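Side-chain contacts in BugD (Bordetella pertussis Tohama I, PDB 2F5X), which is a periplasmic solute receptor that binds aspartic acid and probably delivers it to a tripartite tricarboxylate-type transporter: residues P30-N33 with V34-L38; M80-G83 with F84-A87; G56-G59 with G60-G63; E278-T281 with N282-N285. All coordinates share one frame; numbering follows the deposited sequence.

Contact 1 of 4, residues P30-N33 with V34-L38. With ASP (aspartic acid), chain D.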
loop_
_atom_site.group_PDB
_atom_site.type_symbol
_atom_site.label_atom_id
_atom_site.label_comp_id
_atom_site.label_asym_id
_atom_site.label_seq_id
_atom_site.Cartn_x
_atom_site.Cartn_y
_atom_site.Cartn_z
ATOM N N PRO A 30 1.279 4.226 6.103
ATOM C CA PRO A 30 -0.093 3.918 5.666
ATOM C C PRO A 30 -0.557 2.513 6.060
ATOM O O PRO A 30 -1.640 2.354 6.616
ATOM C CB PRO A 30 -0.039 4.107 4.148
ATOM C CG PRO A 30 1.430 4.098 3.773
ATOM C CD PRO A 30 2.183 4.543 4.982
ATOM N N THR A 31 0.254 1.502 5.783
ATOM C CA THR A 31 -0.150 0.131 6.090
ATOM C C THR A 31 -0.177 -0.105 7.599
ATOM O O THR A 31 -1.039 -0.822 8.106
ATOM C CB THR A 31 0.770 -0.860 5.374
ATOM O OG1 THR A 31 0.656 -0.646 3.964
ATOM C CG2 THR A 31 0.287 -2.306 5.557
ATOM N N ASP A 32 0.766 0.503 8.311
ATOM C CA ASP A 32 0.760 0.444 9.777
ATOM C C ASP A 32 -0.522 1.050 10.369
ATOM O O ASP A 32 -1.086 0.523 11.339
ATOM C CB ASP A 32 1.998 1.160 10.329
ATOM C CG ASP A 32 2.169 0.949 11.812
ATOM O OD1 ASP A 32 2.260 -0.229 12.247
ATOM O OD2 ASP A 32 2.206 1.900 12.616
ATOM N N ASN A 33 -0.973 2.157 9.784
ATOM C CA ASN A 33 -2.203 2.819 10.228
ATOM C C ASN A 33 -3.403 1.885 10.076
ATOM O O ASN A 33 -4.228 1.776 10.982
ATOM C CB ASN A 33 -2.440 4.122 9.457
ATOM C CG ASN A 33 -1.467 5.232 9.855
ATOM O OD1 ASN A 33 -0.811 5.162 10.894
ATOM N ND2 ASN A 33 -1.387 6.269 9.031
ATOM N N VAL A 34 -3.491 1.208 8.930
ATOM C CA VAL A 34 -4.565 0.243 8.704
ATOM C C VAL A 34 -4.455 -0.900 9.717
ATOM O O VAL A 34 -5.434 -1.283 10.354
ATOM C CB VAL A 34 -4.527 -0.322 7.261
ATOM C CG1 VAL A 34 -5.555 -1.443 7.085
ATOM C CG2 VAL A 34 -4.773 0.782 6.244
ATOM N N ALA A 35 -3.240 -1.424 9.862
ATOM C CA ALA A 35 -2.989 -2.586 10.703
ATOM C C ALA A 35 -3.354 -2.333 12.155
ATOM O O ALA A 35 -3.998 -3.165 12.785
ATOM C CB ALA A 35 -1.526 -3.007 10.591
ATOM N N ARG A 36 -2.973 -1.175 12.688
ATOM C CA ARG A 36 -3.216 -0.945 14.105
ATOM C C ARG A 36 -4.695 -0.728 14.411
ATOM O O ARG A 36 -5.183 -1.157 15.457
ATOM C CB ARG A 36 -2.305 0.145 14.654
ATOM C CG ARG A 36 -0.874 -0.404 14.792
ATOM C CD ARG A 36 0.163 0.570 15.221
ATOM N NE ARG A 36 1.511 0.062 14.960
ATOM C CZ ARG A 36 2.304 -0.482 15.876
ATOM N NH1 ARG A 36 1.893 -0.618 17.141
ATOM N NH2 ARG A 36 3.514 -0.898 15.525
ATOM N N SER A 37 -5.417 -0.116 13.478
ATOM C CA SER A 37 -6.860 0.034 13.639
ATOM C C SER A 37 -7.569 -1.315 13.525
ATOM O O SER A 37 -8.467 -1.616 14.311
ATOM C CB SER A 37 -7.421 1.031 12.629
ATOM O OG SER A 37 -6.947 2.335 12.932
ATOM N N LEU A 38 -7.151 -2.125 12.553
ATOM C CA LEU A 38 -7.719 -3.459 12.361
ATOM C C LEU A 38 -7.404 -4.400 13.529
ATOM O O LEU A 38 -8.255 -5.199 13.953
ATOM C CB LEU A 38 -7.226 -4.066 11.043
ATOM C CG LEU A 38 -7.813 -5.435 10.677
ATOM C CD1 LEU A 38 -9.339 -5.386 10.594
ATOM C CD2 LEU A 38 -7.212 -5.907 9.375
HETATM N N ASP D . 2.347 0.966 2.294
HETATM C CA ASP D . 3.776 1.290 2.579
HETATM C C ASP D . 3.985 1.693 4.030
HETATM O O ASP D . 4.960 2.395 4.358
HETATM C CB ASP D . 4.267 2.399 1.658
HETATM C CG ASP D . 4.314 1.971 0.214
HETATM O OD1 ASP D . 4.485 2.861 -0.651
HETATM O OD2 ASP D . 4.194 0.769 -0.138
HETATM O OXT ASP D . 3.161 1.312 4.864
HETATM O O HOH W 1 -4.440 3.611 13.058
#

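Contact 2 of 4, residues M80-G83 with F84-A87. With ASP (aspartic acid), chain D.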
loop_
_atom_site.group_PDB
_atom_site.type_symbol
_atom_site.label_atom_id
_atom_site.label_comp_id
_atom_site.label_asym_id
_atom_site.label_seq_id
_atom_site.Cartn_x
_atom_site.Cartn_y
_atom_site.Cartn_z
HETATM N N MSE A 80 -0.547 -7.103 4.108
HETATM C CA MSE A 80 0.252 -6.572 3.013
HETATM C C MSE A 80 -0.666 -6.064 1.909
HETATM O O MSE A 80 -1.800 -6.515 1.783
HETATM C CB MSE A 80 1.214 -7.662 2.497
HETATM C CG MSE A 80 2.203 -7.227 1.394
HETATM SE SE MSE A 80 3.217 -5.601 1.792
HETATM C CE MSE A 80 4.015 -5.362 0.009
ATOM N N HIS A 81 -0.157 -5.133 1.112
ATOM C CA HIS A 81 -0.939 -4.501 0.063
ATOM C C HIS A 81 -0.589 -5.020 -1.329
ATOM O O HIS A 81 0.118 -6.028 -1.457
ATOM C CB HIS A 81 -0.840 -2.974 0.170
ATOM C CG HIS A 81 0.547 -2.422 0.020
ATOM N ND1 HIS A 81 1.399 -2.790 -1.003
ATOM C CD2 HIS A 81 1.209 -1.489 0.744
ATOM C CE1 HIS A 81 2.525 -2.106 -0.902
ATOM N NE2 HIS A 81 2.436 -1.310 0.152
ATOM N N ALA A 82 -1.097 -4.340 -2.358
ATOM C CA ALA A 82 -0.923 -4.733 -3.760
ATOM C C ALA A 82 0.533 -4.980 -4.176
ATOM O O ALA A 82 0.789 -5.651 -5.182
ATOM C CB ALA A 82 -1.571 -3.692 -4.687
ATOM N N GLY A 83 1.480 -4.434 -3.418
ATOM C CA GLY A 83 2.896 -4.717 -3.636
ATOM C C GLY A 83 3.199 -6.206 -3.582
ATOM O O GLY A 83 4.157 -6.674 -4.199
ATOM N N PHE A 84 2.373 -6.951 -2.840
ATOM C CA PHE A 84 2.425 -8.414 -2.835
ATOM C C PHE A 84 2.372 -8.948 -4.260
ATOM O O PHE A 84 3.036 -9.930 -4.576
ATOM C CB PHE A 84 1.217 -8.946 -2.046
ATOM C CG PHE A 84 1.178 -10.435 -1.882
ATOM C CD1 PHE A 84 1.636 -11.028 -0.703
ATOM C CD2 PHE A 84 0.619 -11.248 -2.870
ATOM C CE1 PHE A 84 1.558 -12.421 -0.530
ATOM C CE2 PHE A 84 0.548 -12.637 -2.713
ATOM C CZ PHE A 84 1.014 -13.224 -1.545
ATOM N N SER A 85 1.581 -8.284 -5.107
ATOM C CA SER A 85 1.372 -8.699 -6.492
ATOM C C SER A 85 2.345 -8.082 -7.501
ATOM O O SER A 85 2.480 -8.606 -8.616
ATOM C CB SER A 85 -0.091 -8.468 -6.926
ATOM O OG SER A 85 -0.382 -7.094 -7.130
ATOM N N THR A 86 3.016 -6.984 -7.141
ATOM C CA THR A 86 4.004 -6.402 -8.060
ATOM C C THR A 86 5.378 -7.044 -7.908
ATOM O O THR A 86 6.080 -7.239 -8.897
ATOM C CB THR A 86 4.149 -4.864 -7.890
ATOM O OG1 THR A 86 4.576 -4.563 -6.549
ATOM C CG2 THR A 86 2.800 -4.155 -8.069
ATOM N N ALA A 87 5.759 -7.355 -6.669
ATOM C CA ALA A 87 7.103 -7.873 -6.388
ATOM C C ALA A 87 7.522 -9.084 -7.237
ATOM O O ALA A 87 8.676 -9.149 -7.659
ATOM C CB ALA A 87 7.290 -8.154 -4.880
HETATM N N ASP D . 2.347 0.966 2.294
HETATM C CA ASP D . 3.776 1.290 2.579
HETATM C C ASP D . 3.985 1.693 4.030
HETATM O O ASP D . 4.960 2.395 4.358
HETATM C CB ASP D . 4.267 2.399 1.658
HETATM C CG ASP D . 4.314 1.971 0.214
HETATM O OD1 ASP D . 4.485 2.861 -0.651
HETATM O OD2 ASP D . 4.194 0.769 -0.138
HETATM O OXT ASP D . 3.161 1.312 4.864
#

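Contact 3 of 4, residues G56-G59 with G60-G63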
loop_
_atom_site.group_PDB
_atom_site.type_symbol
_atom_site.label_atom_id
_atom_site.label_comp_id
_atom_site.label_asym_id
_atom_site.label_seq_id
_atom_site.Cartn_x
_atom_site.Cartn_y
_atom_site.Cartn_z
ATOM N N GLY A 56 10.317 -3.715 7.813
ATOM C CA GLY A 56 10.574 -3.034 6.555
ATOM C C GLY A 56 11.800 -3.558 5.826
ATOM O O GLY A 56 12.660 -4.234 6.415
ATOM N N GLY A 57 11.855 -3.256 4.531
ATOM C CA GLY A 57 12.984 -3.605 3.684
ATOM C C GLY A 57 12.531 -4.139 2.342
ATOM O O GLY A 57 11.513 -4.837 2.266
ATOM N N ALA A 58 13.291 -3.802 1.297
ATOM C CA ALA A 58 13.077 -4.293 -0.073
ATOM C C ALA A 58 11.615 -4.237 -0.524
ATOM O O ALA A 58 11.080 -5.216 -1.067
ATOM C CB ALA A 58 13.648 -5.713 -0.240
ATOM N N GLY A 59 10.983 -3.085 -0.293
ATOM C CA GLY A 59 9.652 -2.799 -0.809
ATOM C C GLY A 59 8.536 -3.657 -0.229
ATOM O O GLY A 59 7.479 -3.787 -0.838
ATOM N N GLY A 60 8.776 -4.237 0.941
ATOM C CA GLY A 60 7.803 -5.110 1.583
ATOM C C GLY A 60 8.105 -6.596 1.411
ATOM O O GLY A 60 7.444 -7.437 2.038
ATOM N N THR A 61 9.083 -6.943 0.569
ATOM C CA THR A 61 9.317 -8.366 0.309
ATOM C C THR A 61 9.926 -9.081 1.499
ATOM O O THR A 61 9.692 -10.270 1.673
ATOM C CB THR A 61 10.182 -8.639 -0.939
ATOM O OG1 THR A 61 11.437 -7.962 -0.820
ATOM C CG2 THR A 61 9.540 -8.056 -2.193
ATOM N N ILE A 62 10.713 -8.367 2.305
ATOM C CA ILE A 62 11.329 -8.975 3.485
ATOM C C ILE A 62 10.261 -9.398 4.499
ATOM O O ILE A 62 10.281 -10.529 5.012
ATOM C CB ILE A 62 12.388 -8.021 4.113
ATOM C CG1 ILE A 62 13.568 -7.804 3.148
ATOM C CG2 ILE A 62 12.863 -8.538 5.478
ATOM C CD1 ILE A 62 14.218 -9.027 2.641
ATOM N N GLY A 63 9.314 -8.503 4.771
ATOM C CA GLY A 63 8.229 -8.817 5.686
ATOM C C GLY A 63 7.333 -9.928 5.162
ATOM O O GLY A 63 6.937 -10.833 5.904
HETATM O O HOH W 2 9.697 -5.794 4.107
#

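Contact 4 of 4, residues E278-T281 with N282-N285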
loop_
_atom_site.group_PDB
_atom_site.type_symbol
_atom_site.label_atom_id
_atom_site.label_comp_id
_atom_site.label_asym_id
_atom_site.label_seq_id
_atom_site.Cartn_x
_atom_site.Cartn_y
_atom_site.Cartn_z
ATOM N N GLU A 278 -11.395 2.674 1.258
ATOM C CA GLU A 278 -12.624 1.910 1.090
ATOM C C GLU A 278 -12.459 0.588 1.825
ATOM O O GLU A 278 -11.477 -0.116 1.603
ATOM C CB GLU A 278 -12.876 1.626 -0.395
ATOM C CG GLU A 278 -14.038 0.660 -0.626
ATOM C CD GLU A 278 -14.193 0.211 -2.068
ATOM O OE1 GLU A 278 -15.324 -0.198 -2.422
ATOM O OE2 GLU A 278 -13.200 0.236 -2.839
ATOM N N VAL A 279 -13.412 0.246 2.689
ATOM C CA VAL A 279 -13.351 -1.020 3.412
ATOM C C VAL A 279 -14.010 -2.093 2.551
ATOM O O VAL A 279 -15.131 -1.905 2.067
ATOM C CB VAL A 279 -14.033 -0.932 4.808
ATOM C CG1 VAL A 279 -13.925 -2.266 5.550
ATOM C CG2 VAL A 279 -13.405 0.181 5.644
ATOM N N LEU A 280 -13.301 -3.205 2.352
ATOM C CA LEU A 280 -13.767 -4.281 1.473
ATOM C C LEU A 280 -14.528 -5.327 2.289
ATOM O O LEU A 280 -14.203 -6.513 2.291
ATOM C CB LEU A 280 -12.576 -4.881 0.700
ATOM C CG LEU A 280 -11.825 -3.852 -0.167
ATOM C CD1 LEU A 280 -10.622 -4.467 -0.868
ATOM C CD2 LEU A 280 -12.770 -3.212 -1.193
ATOM N N THR A 281 -15.583 -4.854 2.951
ATOM C CA THR A 281 -16.275 -5.579 4.007
ATOM C C THR A 281 -16.788 -6.952 3.591
ATOM O O THR A 281 -16.704 -7.916 4.363
ATOM C CB THR A 281 -17.447 -4.722 4.501
ATOM O OG1 THR A 281 -17.019 -3.353 4.585
ATOM C CG2 THR A 281 -17.798 -5.088 5.933
ATOM N N ASN A 282 -17.292 -7.037 2.365
ATOM C CA ASN A 282 -17.897 -8.263 1.870
ATOM C C ASN A 282 -16.937 -9.127 1.050
ATOM O O ASN A 282 -17.345 -10.115 0.431
ATOM C CB ASN A 282 -19.158 -7.946 1.058
ATOM C CG ASN A 282 -20.037 -9.169 0.860
ATOM O OD1 ASN A 282 -20.281 -9.917 1.802
ATOM N ND2 ASN A 282 -20.482 -9.398 -0.378
ATOM N N GLU A 283 -15.662 -8.755 1.067
ATOM C CA GLU A 283 -14.632 -9.479 0.326
ATOM C C GLU A 283 -13.542 -10.031 1.239
ATOM O O GLU A 283 -12.452 -10.388 0.772
ATOM C CB GLU A 283 -14.031 -8.578 -0.759
ATOM C CG GLU A 283 -15.025 -8.204 -1.850
ATOM C CD GLU A 283 -15.882 -7.017 -1.474
ATOM O OE1 GLU A 283 -15.368 -6.115 -0.776
ATOM O OE2 GLU A 283 -17.072 -6.981 -1.867
ATOM N N ALA A 284 -13.853 -10.130 2.532
ATOM C CA ALA A 284 -12.930 -10.693 3.514
ATOM C C ALA A 284 -13.088 -12.217 3.585
ATOM O O ALA A 284 -13.513 -12.777 4.596
ATOM C CB ALA A 284 -13.138 -10.036 4.887
ATOM N N ASN A 285 -12.762 -12.877 2.479
ATOM C CA ASN A 285 -12.786 -14.334 2.416
ATOM C C ASN A 285 -11.639 -14.811 1.541
ATOM O O ASN A 285 -11.141 -14.032 0.710
ATOM C CB ASN A 285 -14.141 -14.861 1.917
ATOM C CG ASN A 285 -14.509 -14.340 0.544
ATOM O OD1 ASN A 285 -13.966 -14.781 -0.467
ATOM N ND2 ASN A 285 -15.461 -13.411 0.503
HETATM O O HOH W 3 -16.326 -10.576 3.919
#

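Contact 1 of 4, residues P30-N33 with V34-L38
Asp32 and Arg36, one helical turn apart, form a salt bridge through Arg36 NE. Arg36 NE reaches Asp32 OD1 at 2.8 Å, nearly straight at 163° and on the syn side of the carboxylate, while its reach to OD2 is weak. Arg36 NH2 stays 3.6 Å from Asp32 OD1, so the groups meet across one N-H. The carboxylate carbon lies at the guanidinium edge, in its plane, and the two planes stand 67° apart. Asp32 CG, anti to the backbone N (chi1 -171°), points the acid at Arg36. A second shell fixes it: Gly28 N donates to Asp32 OD2 and Asn54 ND2 to Asp32 OD1, and Arg36 NH2 also binds Asn54 OD1. All this rides on the first turns of helix 30-46, the crossover helix of the beta-alpha-beta unit 19-23, 30-46, 50-54. At its N-terminal end the bound aspartic acid is held by Thr31, whose N donates to OXT at 3.1 Å and whose OG1 accepts from the ligand N at 2.9 Å; the helix end would probably favour the negative carboxylate. Farther along, Ala35 N bonds Thr31 O at 2.9 Å, and a water donates to Asn33 O while joining Ser37 OG at 2.8 Å.

Contact 2 of 4, residues M80-G83 with F84-A87
Ala82 O receives two bonds from Ser85, and this is the tight part of the turn. Ser85 OG meets Ala82 O at 2.7 Å in the carbonyl plane, on a lone pair, whereas Ser85 N, 2.8 Å from Ala82 O, sits well above that plane; the donors thus use different directions. With chi1 at 73° the serine OG lies between its own backbone N and carbonyl carbon, folded back over the turn. Phe84 N closes on His81 O at 2.8 Å, and Ala87 N on Gly83 O at 3.0 Å, nearly straight at 166°. His81 works at both ring nitrogens: ND1 accepts from Gly83 N at 2.9 Å, only 4° out of the ring plane, capping the short, weakly bonded helix, and NE2 donates to OD2 of the bound aspartic acid at 2.7 Å. Accepting at ND1 probably fixes NE2 as the protonated nitrogen facing the ligand. The looser part is largely apolar: in selenomethionine Met80, CE lies 3.7 Å from Phe84 N and CG 4.0 Å from Phe84 CB, near the edge of the phenyl ring. All eight residues are buried, and neither part faces solvent. Trp242 of strand 236-244 stacks on Phe84, Trp300 of helix 286-306 packs on Ser85 and Thr86, and Thr64 of helix 61-68 lies against Met80 and Phe84.

Contact 3 of 4, residues G56-G59 with G60-G63
Thr61 bonds Ala58 O twice, and these are the main polar links of the turn that leads into the helix. Thr61 OG1 donates to Ala58 O at 2.8 Å, tilted 22° from the carbonyl plane, and Thr61 N donates to the same oxygen at 3.1 Å from 58° above that plane; both arrive from the same face. Placing OG1 between the backbone N and the carbonyl carbon, chi1 of 57° turns the hydroxyl back onto the preceding loop. A further backbone bond, Gly60 N to Gly57 O at 3.1 Å, closes the turn just before. A water lies 2.8 Å from both Gly57 O and Gly63 N, accepting from the latter, and links the loop to the first turn of the helix. Apolar contact is slight: Ala58 CB meets Ile62 CG1 at 4.0 Å on a partly exposed side. Gly57 and Gly60 have positive phi, at backbone angles where a CB would press on the preceding carbonyl oxygen. Gly60 occupies the N-cap position. The loop joins strand 50-54 to helix 61-68, where Thr64 OG1 bonds Gly60 O and Thr65 OG1 bonds Thr61 O, while Thr61 and Ala58 pack on Tyr91 in a neighbouring loop.

Contact 4 of 4, residues E278-T281 with N282-N285
Glu283 bends at chi2 (84°), after a CG placed anti to its carbonyl carbon, and this turn of the chain carries its carboxylate back over Leu280, whose side chain it crosses at about a right angle. The arrangement belongs to the type I beta turn 280-283 that leaves strand 278-279 for helix 286-306: the ends are tied by Glu283 N to Leu280 O at 2.9 Å. Leu280 is itself the centre of an inverse gamma turn, closed by a weak bond from Thr281 N to Val279 O, as is Ala284, with a weak bond from Asn285 N to Glu283 O. Glu283 OE1 comes to 3.4 Å from Leu280 CB, a packing contact; the oxygen also lies 3.3 Å from Leu280 O, where two acceptors meet and no bond forms. Around the turn, Thr281 OG1 is hydrogen-bonded to Gln269 OE1 of helix 266-274, and Leu280 and Glu283 pack on Leu107 of strand 102-117, to which strand 278-279 pairs antiparallel. Asn285, at the N-cap position of helix 286-306, uses OD1 to accept from Ala288 N. A water links the turn to the residue after it, donating to Thr281 O at 2.7 Å and accepting from Ala284 N at 2.9 Å.

From the N terminus the four contacts follow in series, none nested in or crossing another. Contact 1 opens helix 30-46 after strand 19-23; contact 3 closes the loop between strand 50-54 and helix 61-68; contact 2 closes the turn at the end of strand 76-81; contact 4 turns the chain from strand 278-279 toward helix 286-306. Contacts 1 and 2 both touch the aspartic acid and each other, Thr31 OG1 lying 3.4 Å from His81 CD2. Contacts 2 and 3 pack together through Ala87 CB and Thr61 CG2, 3.5 Å apart. Contact 4 stands apart, its nearest atoms about 7 Å from contact 1, and reaches the same sheet as contact 2.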